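PDB 1VGM: 378aa long hypothetical citrate synthase from Sulfolobus tokodaii, which is a putative citrate synthase, a mostly helical protein with two chains in its assembly. Local coordinates for residues E237-W242 against A293-K298. Residues are numbered along the deposited sequence; the frame is centred on the assembly and turned at random.
Sequences ENADKW and AERIEK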
loop_
_atom_site.group_PDB
_atom_site.type_symbol
_atom_site.label_atom_id
_atom_site.label_comp_id
_atom_site.label_asym_id
_atom_site.label_seq_id
_atom_site.Cartn_x
_atom_site.Cartn_y
_atom_site.Cartn_z
ATOM N N GLU A 237 21.745 11.034 36.002
ATOM C CA GLU A 237 22.990 10.549 36.586
ATOM C C GLU A 237 23.539 9.334 35.847
ATOM O O GLU A 237 24.742 9.076 35.889
ATOM C CB GLU A 237 22.789 10.203 38.067
ATOM C CG GLU A 237 22.448 11.410 38.959
ATOM C CD GLU A 237 21.026 11.937 38.739
ATOM O OE1 GLU A 237 20.120 11.122 38.453
ATOM O OE2 GLU A 237 20.814 13.167 38.856
ATOM N N ASN A 238 22.669 8.587 35.171
ATOM C CA ASN A 238 23.099 7.356 34.504
ATOM C C ASN A 238 23.514 7.578 33.051
ATOM O O ASN A 238 23.940 6.637 32.381
ATOM C CB ASN A 238 21.991 6.296 34.548
ATOM C CG ASN A 238 21.419 6.110 35.937
ATOM O OD1 ASN A 238 22.153 6.107 36.924
ATOM N ND2 ASN A 238 20.098 5.949 36.021
ATOM N N ALA A 239 23.391 8.810 32.562
ATOM C CA ALA A 239 23.513 9.070 31.123
ATOM C C ALA A 239 24.922 8.800 30.579
ATOM O O ALA A 239 25.083 8.186 29.518
ATOM C CB ALA A 239 23.094 10.519 30.807
ATOM N N ASP A 240 25.941 9.259 31.298
ATOM C CA ASP A 240 27.320 9.103 30.839
ATOM C C ASP A 240 27.730 7.637 30.786
ATOM O O ASP A 240 28.335 7.189 29.816
ATOM C CB ASP A 240 28.282 9.868 31.752
ATOM C CG ASP A 240 28.153 11.373 31.602
ATOM O OD1 ASP A 240 29.174 12.071 31.755
ATOM O OD2 ASP A 240 27.032 11.858 31.331
ATOM N N LYS A 241 27.404 6.894 31.834
ATOM C CA LYS A 241 27.667 5.461 31.861
ATOM C C LYS A 241 27.042 4.757 30.650
ATOM O O LYS A 241 27.700 3.956 29.982
ATOM C CB LYS A 241 27.121 4.871 33.161
ATOM C CG LYS A 241 27.196 3.357 33.263
ATOM C CD LYS A 241 26.556 2.869 34.558
ATOM C CE LYS A 241 26.944 1.430 34.872
ATOM N NZ LYS A 241 26.705 1.099 36.313
ATOM N N TRP A 242 25.773 5.060 30.379
ATOM C CA TRP A 242 25.016 4.414 29.303
ATOM C C TRP A 242 25.639 4.708 27.939
ATOM O O TRP A 242 25.827 3.813 27.117
ATOM C CB TRP A 242 23.564 4.908 29.320
ATOM C CG TRP A 242 22.684 4.280 28.286
ATOM C CD1 TRP A 242 21.897 3.175 28.441
ATOM C CD2 TRP A 242 22.472 4.741 26.942
ATOM N NE1 TRP A 242 21.205 2.921 27.277
ATOM C CE2 TRP A 242 21.541 3.865 26.343
ATOM C CE3 TRP A 242 22.963 5.818 26.194
ATOM C CZ2 TRP A 242 21.089 4.033 25.027
ATOM C CZ3 TRP A 242 22.512 5.986 24.882
ATOM C CH2 TRP A 242 21.585 5.095 24.316
ATOM N N ALA A 293 17.840 13.455 27.950
ATOM C CA ALA A 293 18.000 13.729 26.524
ATOM C C ALA A 293 19.013 14.839 26.241
ATOM O O ALA A 293 19.802 14.729 25.299
ATOM C CB ALA A 293 16.648 14.090 25.905
ATOM N N GLU A 294 18.987 15.897 27.051
ATOM C CA GLU A 294 19.968 16.987 26.956
ATOM C C GLU A 294 21.401 16.497 27.079
ATOM O O GLU A 294 22.277 16.909 26.320
ATOM C CB GLU A 294 19.753 18.010 28.068
ATOM C CG GLU A 294 18.575 18.932 27.905
ATOM C CD GLU A 294 18.618 20.054 28.921
ATOM O OE1 GLU A 294 19.035 21.170 28.555
ATOM O OE2 GLU A 294 18.245 19.816 30.089
ATOM N N ARG A 295 21.643 15.648 28.071
ATOM C CA ARG A 295 22.996 15.192 28.344
ATOM C C ARG A 295 23.444 14.293 27.212
ATOM O O ARG A 295 24.582 14.362 26.765
ATOM C CB ARG A 295 23.057 14.424 29.670
ATOM C CG ARG A 295 24.447 13.880 30.022
ATOM C CD ARG A 295 25.489 14.999 30.076
ATOM N NE ARG A 295 26.811 14.516 30.471
ATOM C CZ ARG A 295 27.914 15.261 30.480
ATOM N NH1 ARG A 295 27.861 16.542 30.130
ATOM N NH2 ARG A 295 29.077 14.725 30.835
ATOM N N ILE A 296 22.540 13.442 26.749
ATOM C CA ILE A 296 22.856 12.547 25.644
ATOM C C ILE A 296 23.139 13.358 24.382
ATOM O O ILE A 296 24.024 13.014 23.595
ATOM C CB ILE A 296 21.693 11.567 25.363
ATOM C CG1 ILE A 296 21.501 10.620 26.556
ATOM C CG2 ILE A 296 21.975 10.785 24.084
ATOM C CD1 ILE A 296 22.729 9.788 26.877
ATOM N N GLU A 297 22.387 14.437 24.193
ATOM C CA GLU A 297 22.600 15.302 23.040
ATOM C C GLU A 297 24.011 15.890 23.071
ATOM O O GLU A 297 24.699 15.904 22.055
ATOM C CB GLU A 297 21.573 16.437 23.009
ATOM C CG GLU A 297 21.764 17.385 21.829
ATOM C CD GLU A 297 21.033 18.696 22.004
ATOM O OE1 GLU A 297 20.058 18.730 22.780
ATOM O OE2 GLU A 297 21.430 19.690 21.365
ATOM N N LYS A 298 24.434 16.368 24.240
ATOM C CA LYS A 298 25.787 16.905 24.399
ATOM C C LYS A 298 26.881 15.872 24.092
ATOM O O LYS A 298 27.780 16.131 23.292
ATOM C CB LYS A 298 25.978 17.449 25.818
ATOM C CG LYS A 298 27.271 18.230 26.015
ATOM C CD LYS A 298 27.382 19.387 25.022
ATOM C CE LYS A 298 26.227 20.383 25.157
ATOM N NZ LYS A 298 26.595 21.587 25.969
#
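Asp240 and Arg295 join two neighbouring helices, 239-249 and 284-304, of the largely helical citrate synthase fold, and the contact illustrates how a charged pair can border an apolar seam between helices. The arginine presents its guanidinium side-on. NE donates to Asp240 OD2 at 2.8 Å with an angle of 178° at the hydrogen, and NH2 reaches Asp240 OD1 over the same 2.8 Å. Because the two nitrogens each take a different oxygen, the salt bridge is bidentate; both oxygens accept through their syn lone pairs, and the two flat groups lie only 10° from coplanar. The two side chains nevertheless cross at about a right angle. Arg295 meets the carboxylate after a bend in its own chain, where chi2 of 57° sets CD, while its aliphatic part lies against the facing helix: CG packs 3.7 Å from Ala239 CB. Beside the ion pair, Ile296 adds apolar packing through a single methyl. Its CD1 approaches Ala239 CB at 4.0 Å and meets the Trp242 ring obliquely. Helix 222-233 adjoins this apolar side, with Ile233 touching both Trp242 and Ile296, and the indole NE1 is hydrogen-bonded to Glu232 OE2. At the six-membered ring of the same indole, CE3 is the atom nearest Ile296 CD1, 4.0 Å away.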